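Local atomic coordinates of RagA protein (Porphyromonas gingivalis, PDB entry 6SLN), a protein that probably imports peptides or similar nutrients across the outer membrane, working as a TonB-dependent receptor with a plug domain inside a beta-barrel. Residues Thr289-Asp294 with Phe404-Asp409; Leu920-Ser925 with Thr965-Phe970; Arg928-Lys933 with Asp971-Gly976. All coordinates share one frame; numbering follows the deposited sequence.

Contact 1: Thr289-Asp294 with Phe404-Asp409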
ATOM      1  N   THR A 289      -1.750 -45.079  -1.330  1.00 43.79           N
ATOM      2  CA  THR A 289      -2.939 -44.272  -1.064  1.00 43.84           C
ATOM      3  C   THR A 289      -3.391 -43.415  -2.240  1.00 50.06           C
ATOM      4  O   THR A 289      -4.550 -42.979  -2.247  1.00 50.99           O
ATOM      5  CB  THR A 289      -2.707 -43.311   0.097  1.00 41.42           C
ATOM      6  OG1 THR A 289      -1.499 -42.578  -0.130  1.00 43.52           O
ATOM      7  CG2 THR A 289      -2.575 -44.052   1.372  1.00 43.68           C
ATOM      8  N   LEU A 290      -2.500 -43.104  -3.186  1.00 51.78           N
ATOM      9  CA  LEU A 290      -2.797 -42.219  -4.311  1.00 44.28           C
ATOM     10  C   LEU A 290      -2.775 -43.009  -5.606  1.00 46.01           C
ATOM     11  O   LEU A 290      -1.714 -43.506  -6.015  1.00 47.57           O
ATOM     12  CB  LEU A 290      -1.786 -41.082  -4.401  1.00 37.37           C
ATOM     13  CG  LEU A 290      -2.005 -40.068  -3.288  1.00 36.66           C
ATOM     14  CD1 LEU A 290      -1.051 -38.923  -3.451  1.00 38.43           C
ATOM     15  CD2 LEU A 290      -3.457 -39.585  -3.242  1.00 36.45           C
ATOM     16  N   PHE A 291      -3.933 -43.110  -6.266  1.00 38.96           N
ATOM     17  CA  PHE A 291      -3.999 -43.679  -7.609  1.00 42.91           C
ATOM     18  C   PHE A 291      -4.542 -42.602  -8.544  1.00 46.34           C
ATOM     19  O   PHE A 291      -5.732 -42.595  -8.882  1.00 50.87           O
ATOM     20  CB  PHE A 291      -4.829 -44.968  -7.617  1.00 40.44           C
ATOM     21  CG  PHE A 291      -4.182 -46.086  -6.866  1.00 41.03           C
ATOM     22  CD1 PHE A 291      -3.310 -46.960  -7.505  1.00 42.88           C
ATOM     23  CD2 PHE A 291      -4.381 -46.227  -5.506  1.00 40.94           C
ATOM     24  CE1 PHE A 291      -2.674 -47.989  -6.805  1.00 42.26           C
ATOM     25  CE2 PHE A 291      -3.758 -47.237  -4.805  1.00 41.51           C
ATOM     26  CZ  PHE A 291      -2.908 -48.130  -5.459  1.00 45.85           C
ATOM     27  N   PRO A 292      -3.697 -41.658  -8.970  1.00 47.03           N
ATOM     28  CA  PRO A 292      -4.193 -40.560  -9.817  1.00 41.78           C
ATOM     29  C   PRO A 292      -4.603 -41.006 -11.212  1.00 48.82           C
ATOM     30  O   PRO A 292      -5.409 -40.324 -11.867  1.00 46.70           O
ATOM     31  CB  PRO A 292      -2.999 -39.603  -9.873  1.00 37.38           C
ATOM     32  CG  PRO A 292      -1.832 -40.482  -9.731  1.00 37.84           C
ATOM     33  CD  PRO A 292      -2.241 -41.578  -8.773  1.00 45.21           C
ATOM     34  N   VAL A 293      -4.066 -42.118 -11.695  1.00 57.01           N
ATOM     35  CA  VAL A 293      -4.472 -42.702 -12.965  1.00 55.87           C
ATOM     36  C   VAL A 293      -5.162 -44.019 -12.653  1.00 53.23           C
ATOM     37  O   VAL A 293      -4.553 -44.920 -12.069  1.00 58.28           O
ATOM     38  CB  VAL A 293      -3.279 -42.908 -13.907  1.00 46.72           C
ATOM     39  CG1 VAL A 293      -3.716 -43.696 -15.141  1.00 49.26           C
ATOM     40  CG2 VAL A 293      -2.693 -41.581 -14.282  1.00 39.64           C
ATOM     41  N   ASP A 294      -6.430 -44.123 -13.044  1.00 51.67           N
ATOM     42  CA  ASP A 294      -7.272 -45.281 -12.746  1.00 41.94           C
ATOM     43  C   ASP A 294      -8.199 -45.516 -13.941  1.00 42.52           C
ATOM     44  O   ASP A 294      -9.174 -44.790 -14.149  1.00 47.27           O
ATOM     45  CB  ASP A 294      -8.058 -45.064 -11.455  1.00 41.59           C
ATOM     46  CG  ASP A 294      -8.965 -46.226 -11.123  1.00 45.48           C
ATOM     47  OD1 ASP A 294      -8.916 -47.262 -11.821  1.00 50.28           O
ATOM     48  OD2 ASP A 294      -9.742 -46.096 -10.163  1.00 47.47           O
ATOM     49  N   PHE A 404      -8.776 -37.988  -6.333  1.00 52.06           N
ATOM     50  CA  PHE A 404      -9.078 -38.435  -4.983  1.00 53.47           C
ATOM     51  C   PHE A 404      -8.069 -39.480  -4.539  1.00 56.92           C
ATOM     52  O   PHE A 404      -7.472 -40.175  -5.362  1.00 63.03           O
ATOM     53  CB  PHE A 404     -10.487 -39.022  -4.876  1.00 51.13           C
ATOM     54  CG  PHE A 404     -11.585 -38.129  -5.428  1.00 46.03           C
ATOM     55  CD1 PHE A 404     -11.896 -38.144  -6.775  1.00 37.22           C
ATOM     56  CD2 PHE A 404     -12.342 -37.322  -4.586  1.00 36.65           C
ATOM     57  CE1 PHE A 404     -12.919 -37.344  -7.274  1.00 41.70           C
ATOM     58  CE2 PHE A 404     -13.371 -36.522  -5.087  1.00 36.52           C
ATOM     59  CZ  PHE A 404     -13.660 -36.537  -6.425  1.00 36.73           C
ATOM     60  N   ASP A 405      -7.879 -39.582  -3.223  1.00 59.78           N
ATOM     61  CA  ASP A 405      -7.108 -40.678  -2.646  1.00 53.31           C
ATOM     62  C   ASP A 405      -8.001 -41.921  -2.571  1.00 51.52           C
ATOM     63  O   ASP A 405      -9.141 -41.930  -3.049  1.00 49.42           O
ATOM     64  CB  ASP A 405      -6.512 -40.264  -1.296  1.00 37.02           C
ATOM     65  CG  ASP A 405      -7.550 -40.185  -0.151  1.00 47.11           C
ATOM     66  OD1 ASP A 405      -8.736 -40.538  -0.307  1.00 53.07           O
ATOM     67  OD2 ASP A 405      -7.161 -39.764   0.955  1.00 52.57           O
ATOM     68  N   VAL A 406      -7.494 -42.987  -1.947  1.00 46.80           N
ATOM     69  CA  VAL A 406      -8.211 -44.260  -1.953  1.00 49.69           C
ATOM     70  C   VAL A 406      -9.393 -44.269  -0.999  1.00 60.14           C
ATOM     71  O   VAL A 406     -10.246 -45.165  -1.086  1.00 63.20           O
ATOM     72  CB  VAL A 406      -7.259 -45.415  -1.611  1.00 48.42           C
ATOM     73  CG1 VAL A 406      -6.326 -45.677  -2.782  1.00 46.19           C
ATOM     74  CG2 VAL A 406      -6.488 -45.097  -0.345  1.00 47.43           C
ATOM     75  N   ASN A 407      -9.451 -43.313  -0.082  1.00 57.23           N
ATOM     76  CA  ASN A 407     -10.555 -43.181   0.849  1.00 54.41           C
ATOM     77  C   ASN A 407     -11.638 -42.268   0.322  1.00 52.73           C
ATOM     78  O   ASN A 407     -12.601 -41.986   1.041  1.00 56.00           O
ATOM     79  CB  ASN A 407     -10.042 -42.668   2.195  1.00 60.39           C
ATOM     80  CG  ASN A 407      -8.867 -43.490   2.722  1.00 66.19           C
ATOM     81  OD1 ASN A 407      -7.812 -42.945   3.034  1.00 78.49           O
ATOM     82  ND2 ASN A 407      -9.049 -44.803   2.821  1.00 56.32           N
ATOM     83  N   GLY A 408     -11.503 -41.801  -0.914  1.00 49.70           N
ATOM     84  CA  GLY A 408     -12.514 -40.959  -1.511  1.00 59.00           C
ATOM     85  C   GLY A 408     -12.434 -39.487  -1.162  1.00 61.91           C
ATOM     86  O   GLY A 408     -13.298 -38.719  -1.604  1.00 61.89           O
ATOM     87  N   ASP A 409     -11.443 -39.076  -0.376  1.00 54.94           N
ATOM     88  CA  ASP A 409     -11.185 -37.673  -0.092  1.00 47.31           C
ATOM     89  C   ASP A 409     -10.266 -37.081  -1.149  1.00 49.02           C
ATOM     90  O   ASP A 409      -9.360 -37.746  -1.659  1.00 57.39           O
ATOM     91  CB  ASP A 409     -10.553 -37.509   1.286  1.00 45.72           C
ATOM     92  CG  ASP A 409     -11.431 -38.036   2.381  1.00 52.88           C
ATOM     93  OD1 ASP A 409     -12.586 -37.576   2.483  1.00 57.15           O
ATOM     94  OD2 ASP A 409     -10.974 -38.924   3.127  1.00 58.63           O
TER

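Contact 2: Leu920-Ser925 with Thr965-Phe970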
ATOM      1  N   LEU A 920     -24.669 -25.116 -31.610  1.00 66.69           N
ATOM      2  CA  LEU A 920     -24.094 -24.294 -30.540  1.00 60.44           C
ATOM      3  C   LEU A 920     -24.974 -23.094 -30.213  1.00 46.38           C
ATOM      4  O   LEU A 920     -24.906 -22.591 -29.091  1.00 50.42           O
ATOM      5  CB  LEU A 920     -22.670 -23.787 -30.829  1.00 53.19           C
ATOM      6  CG  LEU A 920     -21.584 -24.805 -31.176  1.00 54.59           C
ATOM      7  CD1 LEU A 920     -20.210 -24.183 -31.060  1.00 46.09           C
ATOM      8  CD2 LEU A 920     -21.695 -26.031 -30.293  1.00 60.13           C
ATOM      9  N   LEU A 921     -25.793 -22.602 -31.141  1.00 42.21           N
ATOM     10  CA  LEU A 921     -26.725 -21.527 -30.772  1.00 49.15           C
ATOM     11  C   LEU A 921     -27.974 -22.168 -30.185  1.00 53.18           C
ATOM     12  O   LEU A 921     -28.831 -22.656 -30.915  1.00 58.22           O
ATOM     13  CB  LEU A 921     -27.072 -20.635 -31.958  1.00 46.83           C
ATOM     14  CG  LEU A 921     -27.913 -19.398 -31.586  1.00 49.15           C
ATOM     15  CD1 LEU A 921     -27.217 -18.507 -30.518  1.00 41.22           C
ATOM     16  CD2 LEU A 921     -28.328 -18.583 -32.837  1.00 42.92           C
ATOM     17  N   GLU A 922     -28.098 -22.160 -28.864  1.00 48.92           N
ATOM     18  CA  GLU A 922     -29.181 -22.876 -28.210  1.00 51.71           C
ATOM     19  C   GLU A 922     -30.239 -21.925 -27.670  1.00 45.25           C
ATOM     20  O   GLU A 922     -29.939 -20.805 -27.254  1.00 41.88           O
ATOM     21  CB  GLU A 922     -28.655 -23.737 -27.063  1.00 53.16           C
ATOM     22  CG  GLU A 922     -27.721 -24.839 -27.496  1.00 56.63           C
ATOM     23  CD  GLU A 922     -27.294 -25.692 -26.324  1.00 57.96           C
ATOM     24  OE1 GLU A 922     -28.161 -25.952 -25.462  1.00 60.24           O
ATOM     25  OE2 GLU A 922     -26.103 -26.078 -26.249  1.00 51.23           O
ATOM     26  N   ASN A 923     -31.480 -22.407 -27.665  1.00 43.45           N
ATOM     27  CA  ASN A 923     -32.582 -21.751 -26.973  1.00 43.58           C
ATOM     28  C   ASN A 923     -32.376 -21.742 -25.462  1.00 49.28           C
ATOM     29  O   ASN A 923     -32.738 -22.706 -24.769  1.00 47.67           O
ATOM     30  CB  ASN A 923     -33.892 -22.454 -27.310  1.00 44.75           C
ATOM     31  CG  ASN A 923     -35.093 -21.665 -26.879  1.00 54.19           C
ATOM     32  OD1 ASN A 923     -35.125 -21.100 -25.779  1.00 56.06           O
ATOM     33  ND2 ASN A 923     -36.091 -21.598 -27.749  1.00 56.35           N
ATOM     34  N   ALA A 924     -31.806 -20.655 -24.939  1.00 46.98           N
ATOM     35  CA  ALA A 924     -31.538 -20.537 -23.513  1.00 43.63           C
ATOM     36  C   ALA A 924     -32.694 -19.891 -22.745  1.00 48.70           C
ATOM     37  O   ALA A 924     -32.477 -19.340 -21.656  1.00 53.52           O
ATOM     38  CB  ALA A 924     -30.234 -19.767 -23.280  1.00 41.22           C
ATOM     39  N   SER A 925     -33.913 -19.954 -23.277  1.00 48.31           N
ATOM     40  CA  SER A 925     -35.072 -19.489 -22.526  1.00 52.55           C
ATOM     41  C   SER A 925     -35.349 -20.422 -21.351  1.00 57.21           C
ATOM     42  O   SER A 925     -34.948 -21.594 -21.347  1.00 59.57           O
ATOM     43  CB  SER A 925     -36.308 -19.405 -23.425  1.00 43.93           C
ATOM     44  OG  SER A 925     -35.959 -18.977 -24.720  1.00 45.15           O
ATOM     45  N   THR A 965     -36.162 -25.656 -19.154  1.00 59.31           N
ATOM     46  CA  THR A 965     -35.356 -25.120 -20.244  1.00 55.12           C
ATOM     47  C   THR A 965     -34.858 -26.286 -21.083  1.00 59.66           C
ATOM     48  O   THR A 965     -34.819 -27.426 -20.616  1.00 66.00           O
ATOM     49  CB  THR A 965     -34.174 -24.312 -19.712  1.00 51.76           C
ATOM     50  OG1 THR A 965     -33.342 -23.882 -20.797  1.00 49.92           O
ATOM     51  CG2 THR A 965     -33.365 -25.179 -18.753  1.00 47.48           C
ATOM     52  N   LYS A 966     -34.492 -25.996 -22.332  1.00 60.29           N
ATOM     53  CA  LYS A 966     -33.854 -26.981 -23.196  1.00 58.50           C
ATOM     54  C   LYS A 966     -32.383 -26.650 -23.429  1.00 54.09           C
ATOM     55  O   LYS A 966     -31.759 -27.214 -24.336  1.00 56.69           O
ATOM     56  CB  LYS A 966     -34.607 -27.115 -24.527  1.00 62.38           C
ATOM     57  CG  LYS A 966     -34.356 -26.010 -25.571  1.00 77.17           C
ATOM     58  CD  LYS A 966     -34.858 -26.409 -26.991  1.00 85.89           C
ATOM     59  CE  LYS A 966     -34.002 -25.774 -28.121  1.00 85.52           C
ATOM     60  NZ  LYS A 966     -34.706 -25.578 -29.439  1.00 79.33           N
ATOM     61  N   TYR A 967     -31.821 -25.744 -22.624  1.00 43.32           N
ATOM     62  CA  TYR A 967     -30.409 -25.404 -22.741  1.00 43.92           C
ATOM     63  C   TYR A 967     -29.548 -26.573 -22.280  1.00 51.43           C
ATOM     64  O   TYR A 967     -29.658 -27.016 -21.138  1.00 57.91           O
ATOM     65  CB  TYR A 967     -30.086 -24.160 -21.922  1.00 41.18           C
ATOM     66  CG  TYR A 967     -28.692 -23.673 -22.197  1.00 40.34           C
ATOM     67  CD1 TYR A 967     -28.340 -23.257 -23.465  1.00 40.44           C
ATOM     68  CD2 TYR A 967     -27.714 -23.652 -21.207  1.00 50.87           C
ATOM     69  CE1 TYR A 967     -27.064 -22.811 -23.750  1.00 50.37           C
ATOM     70  CE2 TYR A 967     -26.417 -23.205 -21.489  1.00 56.73           C
ATOM     71  CZ  TYR A 967     -26.101 -22.789 -22.770  1.00 54.30           C
ATOM     72  OH  TYR A 967     -24.836 -22.341 -23.090  1.00 52.63           O
ATOM     73  N   LYS A 968     -28.671 -27.049 -23.154  1.00 54.32           N
ATOM     74  CA  LYS A 968     -27.850 -28.224 -22.882  1.00 46.86           C
ATOM     75  C   LYS A 968     -26.601 -27.908 -22.072  1.00 45.97           C
ATOM     76  O   LYS A 968     -25.761 -28.801 -21.886  1.00 51.55           O
ATOM     77  CB  LYS A 968     -27.457 -28.913 -24.199  1.00 48.48           C
ATOM     78  CG  LYS A 968     -28.649 -29.392 -25.039  1.00 43.64           C
ATOM     79  CD  LYS A 968     -28.353 -29.355 -26.537  1.00 52.58           C
ATOM     80  CE  LYS A 968     -29.558 -28.801 -27.341  1.00 61.01           C
ATOM     81  NZ  LYS A 968     -30.106 -27.445 -26.878  1.00 51.80           N
ATOM     82  N   GLY A 969     -26.448 -26.677 -21.583  1.00 44.41           N
ATOM     83  CA  GLY A 969     -25.467 -26.367 -20.565  1.00 43.58           C
ATOM     84  C   GLY A 969     -26.071 -26.332 -19.164  1.00 39.10           C
ATOM     85  O   GLY A 969     -27.246 -26.634 -18.943  1.00 41.83           O
ATOM     86  N   PHE A 970     -25.250 -25.927 -18.203  1.00 38.28           N
ATOM     87  CA  PHE A 970     -25.669 -26.050 -16.810  1.00 46.18           C
ATOM     88  C   PHE A 970     -26.774 -25.058 -16.469  1.00 49.51           C
ATOM     89  O   PHE A 970     -27.781 -25.417 -15.845  1.00 49.69           O
ATOM     90  CB  PHE A 970     -24.471 -25.852 -15.885  1.00 47.82           C
ATOM     91  CG  PHE A 970     -23.531 -27.023 -15.852  1.00 48.91           C
ATOM     92  CD1 PHE A 970     -22.521 -27.144 -16.797  1.00 39.19           C
ATOM     93  CD2 PHE A 970     -23.647 -27.999 -14.856  1.00 46.62           C
ATOM     94  CE1 PHE A 970     -21.639 -28.219 -16.749  1.00 39.73           C
ATOM     95  CE2 PHE A 970     -22.778 -29.065 -14.806  1.00 37.63           C
ATOM     96  CZ  PHE A 970     -21.773 -29.178 -15.759  1.00 40.10           C
TER

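Contact 3: Arg928-Lys933 with Asp971-Gly976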
ATOM      1  N   ARG A 928     -38.153 -20.390 -14.154  1.00 58.37           N
ATOM      2  CA  ARG A 928     -37.519 -20.762 -12.900  1.00 52.01           C
ATOM      3  C   ARG A 928     -38.503 -20.561 -11.761  1.00 55.92           C
ATOM      4  O   ARG A 928     -39.047 -19.465 -11.586  1.00 62.15           O
ATOM      5  CB  ARG A 928     -36.251 -19.952 -12.662  1.00 47.71           C
ATOM      6  CG  ARG A 928     -35.223 -20.686 -11.822  1.00 49.41           C
ATOM      7  CD  ARG A 928     -33.832 -20.210 -12.200  1.00 53.49           C
ATOM      8  NE  ARG A 928     -33.084 -21.222 -12.924  1.00 60.94           N
ATOM      9  CZ  ARG A 928     -31.920 -21.016 -13.528  1.00 56.02           C
ATOM     10  NH1 ARG A 928     -31.358 -19.816 -13.505  1.00 38.45           N
ATOM     11  NH2 ARG A 928     -31.317 -22.027 -14.157  1.00 63.72           N
ATOM     12  N   LEU A 929     -38.750 -21.622 -11.007  1.00 54.61           N
ATOM     13  CA  LEU A 929     -39.405 -21.488  -9.714  1.00 51.10           C
ATOM     14  C   LEU A 929     -38.394 -20.817  -8.806  1.00 48.12           C
ATOM     15  O   LEU A 929     -37.485 -21.464  -8.292  1.00 57.24           O
ATOM     16  CB  LEU A 929     -39.835 -22.848  -9.179  1.00 48.21           C
ATOM     17  CG  LEU A 929     -40.505 -22.849  -7.811  1.00 57.67           C
ATOM     18  CD1 LEU A 929     -41.591 -21.790  -7.743  1.00 60.08           C
ATOM     19  CD2 LEU A 929     -41.071 -24.227  -7.487  1.00 60.53           C
ATOM     20  N   LYS A 930     -38.507 -19.497  -8.653  1.00 54.40           N
ATOM     21  CA  LYS A 930     -37.486 -18.753  -7.919  1.00 50.35           C
ATOM     22  C   LYS A 930     -37.611 -18.954  -6.420  1.00 50.44           C
ATOM     23  O   LYS A 930     -36.605 -19.100  -5.724  1.00 53.25           O
ATOM     24  CB  LYS A 930     -37.568 -17.270  -8.257  1.00 41.41           C
ATOM     25  CG  LYS A 930     -36.985 -16.929  -9.590  1.00 49.14           C
ATOM     26  CD  LYS A 930     -35.968 -15.825  -9.453  1.00 50.87           C
ATOM     27  CE  LYS A 930     -34.575 -16.372  -9.148  1.00 52.97           C
ATOM     28  NZ  LYS A 930     -33.909 -16.886 -10.372  1.00 73.91           N
ATOM     29  N   ASN A 931     -38.831 -19.001  -5.912  1.00 51.27           N
ATOM     30  CA  ASN A 931     -39.039 -19.058  -4.479  1.00 55.99           C
ATOM     31  C   ASN A 931     -40.231 -19.952  -4.198  1.00 64.67           C
ATOM     32  O   ASN A 931     -41.285 -19.804  -4.823  1.00 71.56           O
ATOM     33  CB  ASN A 931     -39.263 -17.644  -3.923  1.00 59.27           C
ATOM     34  CG  ASN A 931     -39.511 -17.628  -2.433  1.00 58.95           C
ATOM     35  OD1 ASN A 931     -38.574 -17.594  -1.644  1.00 58.79           O
ATOM     36  ND2 ASN A 931     -40.782 -17.633  -2.040  1.00 64.08           N
ATOM     37  N   LEU A 932     -40.050 -20.898  -3.288  1.00 67.35           N
ATOM     38  CA  LEU A 932     -41.144 -21.684  -2.738  1.00 57.02           C
ATOM     39  C   LEU A 932     -40.965 -21.687  -1.231  1.00 59.27           C
ATOM     40  O   LEU A 932     -39.857 -21.925  -0.732  1.00 54.30           O
ATOM     41  CB  LEU A 932     -41.157 -23.105  -3.311  1.00 45.89           C
ATOM     42  CG  LEU A 932     -42.381 -23.978  -3.012  1.00 51.71           C
ATOM     43  CD1 LEU A 932     -43.644 -23.460  -3.685  1.00 48.12           C
ATOM     44  CD2 LEU A 932     -42.083 -25.400  -3.444  1.00 47.44           C
ATOM     45  N   LYS A 933     -42.028 -21.369  -0.502  1.00 60.23           N
ATOM     46  CA  LYS A 933     -41.901 -21.233   0.942  1.00 67.93           C
ATOM     47  C   LYS A 933     -43.165 -21.730   1.620  1.00 73.92           C
ATOM     48  O   LYS A 933     -44.263 -21.237   1.347  1.00 80.29           O
ATOM     49  CB  LYS A 933     -41.605 -19.784   1.343  1.00 68.91           C
ATOM     50  CG  LYS A 933     -41.513 -19.560   2.846  1.00 64.95           C
ATOM     51  CD  LYS A 933     -41.493 -18.081   3.193  1.00 62.54           C
ATOM     52  CE  LYS A 933     -40.078 -17.562   3.353  1.00 71.53           C
ATOM     53  NZ  LYS A 933     -39.993 -16.373   4.264  1.00 76.76           N
ATOM     54  N   ASP A 971     -26.603 -23.811 -16.860  1.00 48.13           N
ATOM     55  CA  ASP A 971     -27.545 -22.770 -16.462  1.00 52.80           C
ATOM     56  C   ASP A 971     -27.884 -21.882 -17.658  1.00 52.16           C
ATOM     57  O   ASP A 971     -27.006 -21.165 -18.171  1.00 52.50           O
ATOM     58  CB  ASP A 971     -26.959 -21.940 -15.307  1.00 39.56           C
ATOM     59  CG  ASP A 971     -27.970 -20.973 -14.701  1.00 41.98           C
ATOM     60  OD1 ASP A 971     -29.137 -20.924 -15.176  1.00 37.80           O
ATOM     61  OD2 ASP A 971     -27.590 -20.246 -13.745  1.00 43.97           O
ATOM     62  N   PRO A 972     -29.136 -21.893 -18.127  1.00 39.12           N
ATOM     63  CA  PRO A 972     -29.506 -20.967 -19.209  1.00 56.63           C
ATOM     64  C   PRO A 972     -29.354 -19.503 -18.809  1.00 55.90           C
ATOM     65  O   PRO A 972     -29.121 -18.659 -19.678  1.00 53.60           O
ATOM     66  CB  PRO A 972     -30.965 -21.344 -19.521  1.00 59.09           C
ATOM     67  CG  PRO A 972     -31.472 -22.048 -18.294  1.00 49.06           C
ATOM     68  CD  PRO A 972     -30.282 -22.659 -17.611  1.00 39.55           C
ATOM     69  N   GLU A 973     -29.434 -19.178 -17.516  1.00 54.17           N
ATOM     70  CA  GLU A 973     -29.227 -17.801 -17.084  1.00 51.96           C
ATOM     71  C   GLU A 973     -27.764 -17.385 -17.126  1.00 47.83           C
ATOM     72  O   GLU A 973     -27.471 -16.187 -17.170  1.00 46.63           O
ATOM     73  CB  GLU A 973     -29.767 -17.603 -15.667  1.00 51.67           C
ATOM     74  CG  GLU A 973     -29.850 -16.147 -15.205  1.00 52.69           C
ATOM     75  CD  GLU A 973     -30.593 -16.011 -13.886  1.00 57.54           C
ATOM     76  OE1 GLU A 973     -30.652 -14.898 -13.316  1.00 61.92           O
ATOM     77  OE2 GLU A 973     -31.128 -17.033 -13.416  1.00 60.91           O
ATOM     78  N   ALA A 974     -26.838 -18.331 -17.120  1.00 43.00           N
ATOM     79  CA  ALA A 974     -25.448 -17.999 -16.825  1.00 40.06           C
ATOM     80  C   ALA A 974     -24.724 -17.572 -18.098  1.00 39.52           C
ATOM     81  O   ALA A 974     -23.850 -18.258 -18.626  1.00 40.58           O
ATOM     82  CB  ALA A 974     -24.752 -19.171 -16.148  1.00 35.23           C
ATOM     83  N   GLY A 975     -25.073 -16.397 -18.567  1.00 35.22           N
ATOM     84  CA  GLY A 975     -24.369 -15.825 -19.698  1.00 37.18           C
ATOM     85  C   GLY A 975     -25.282 -14.945 -20.524  1.00 48.33           C
ATOM     86  O   GLY A 975     -26.477 -14.828 -20.275  1.00 53.02           O
ATOM     87  N   GLY A 976     -24.683 -14.316 -21.521  1.00 51.70           N
ATOM     88  CA  GLY A 976     -25.469 -13.451 -22.364  1.00 48.07           C
ATOM     89  C   GLY A 976     -25.537 -14.005 -23.761  1.00 47.58           C
ATOM     90  O   GLY A 976     -26.539 -14.615 -24.166  1.00 54.56           O
TER

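Contact 1: Thr289-Asp294 with Phe404-Asp409
Val-406 rests both of its methyls against the carbonyl oxygen of Thr-289, and its CG1 goes on to overlap the rim of the Phe-291 ring. Both segments are irregular, in long loops between barrel strands that, in a TonB-dependent receptor, rise from the extracellular side; Asp-405 to Gly-408 is a type I beta turn. CG1 of Val-406 meets CD2 of Phe-291 at 3.4 Å and lies in the plane of the ring, so the methyl touches an edge. The other methyl, CG2, is turned toward the backbone of Thr-289, 3.7 Å from its CA. Alongside the methyls runs the hydrogen bond across the contact: Val-406 N donates to Thr-289 O at 3.0 Å, in the carbonyl plane but bent, with an N-H...O angle of 131°.

On the next residue pair, CD2 of Leu-290 reaches CB of Asp-405 at 3.7 Å, the two side chains crossing obliquely. Leu-290 also packs on Tyr-276 of helix 261-276 and on Ala-411. The hydroxyl of Thr-289 is hydrogen-bonded to Glu-285, and the side-chain amide of Asn-402 bonds the carbonyl of Phe-291, a further tie between the loops.

Asp-405 turns OD1 back on its own segment. Its chi1 of 74° places CG between the backbone N and carbonyl carbon, and Asp-405 OD1 accepts from Asp-409 N at 3.1 Å, the donor standing above the carboxylate plane, with a weak bond from Asn-407 N at 2.9 Å.

Contact 2: Leu920-Ser925 with Thr965-Phe970
Glu-922 OE1 takes two donors from one residue, Lys-968. The backbone N of Lys-968 comes in nearly straight, 2.6 Å from Glu-922 OE1 with an N-H...O angle of 170°, on the syn lone pair. The ammonium of the same lysine arrives from above the carboxylate plane and closes a salt bridge, Lys-968 NZ lying 2.8 Å from Glu-922 OE1. To get there the lysine chain bends at chi2, chi3 and chi4, and the curl also lets NZ donate to the carbonyl of Lys-966, 3.0 Å from NZ to O. One oxygen thus fixes both the backbone and the side-chain tip of Lys-968.

Beside this pair, Glu-922 CB meets CD1 of Tyr-967 at 3.6 Å, and Ala-924 CB approaches the same ring atom obliquely. The backbone N of Gly-969 lies over one face of that ring, toward its rim. Lys-966 runs its aliphatic chain along Asn-923, with CE 3.4 Å from Asn-923 CB.

A second polar tie lies at the other end. Thr-965 OG1 donates to the carbonyl oxygen of Ser-925 at 2.8 Å, nearly along the C=O axis, and accepts from Tyr-967 N, which makes an ST turn at the start of the loop segment. Asn-923 OD1 does the equivalent on the strand side: in an Asx turn it accepts from Ser-925 N, and from Ser-925 OG as well.

Further out, Glu-922 OE2 forms a salt bridge with Arg-876 and a hydrogen bond with Asn-873. The contact therefore joins the loop following barrel strand 951-964 to the start of strand 921-937, beside strand 857-873 and helix 874-879, while Phe-970 leads away to helix 390-396.

Contact 3: Arg928-Lys933 with Asp971-Gly976
Arg-928 grips Asp-971 end-on, NH1 and NH2 both closing on the single oxygen OD1. The NH2 bond is the shorter and straighter, 2.6 Å from Asp-971 OD1 at 154°, while NH1 uses the syn lone pair of that oxygen at 3.0 Å. OD1 lies in the guanidinium plane, yet the carboxylate itself is turned 55° from it. NH1 also forms a salt bridge with Glu-973 OE2 at 2.8 Å, a bent and weak hydrogen bond, with these two flat groups nearly coplanar.

The backbone N of Glu-973 is a third donor to Asp-971 OD1, making an Asx turn within the type I turn Asp-971 to Ala-974; this sets both acids before the arginine. Arg-928 NE is held by Thr-963, Asp-971 OD2 by Asn-985, and Glu-973 OE1 by the backbone of Thr-133 in the plug domain. Lys-930 NZ, bonded to Gln-123, stays 4.1 Å from Glu-973 OE2. Pro-972 packs its CD obliquely against the guanidinium, 3.7 Å from NH2.

Two acids on one buried arginine, with a lysine near, are consistent with all being charged; the three-residue salt-bridge network ties barrel strand and loop together, and Glu-973 extends it to the plug.

Overall arrangement
In the modelled chain, the plug domain comes first, and the barrel strands follow. Contact 1 then joins two separate loops, 289-294 and 404-409, and closes before the others open; its centre lies about 35 Å from each of theirs. Contacts 2 and 3 both start on strand 921-937, and their partners follow each other without a break in the loop after strand 951-964. Their segments alternate along the chain, so the two connections cross. They touch as well: Pro-972 packs on Ala-924, Thr-965 and Tyr-967. Contact 2 pins the beginning of that loop near strand 857-873, and contact 3 carries it inward toward the plug.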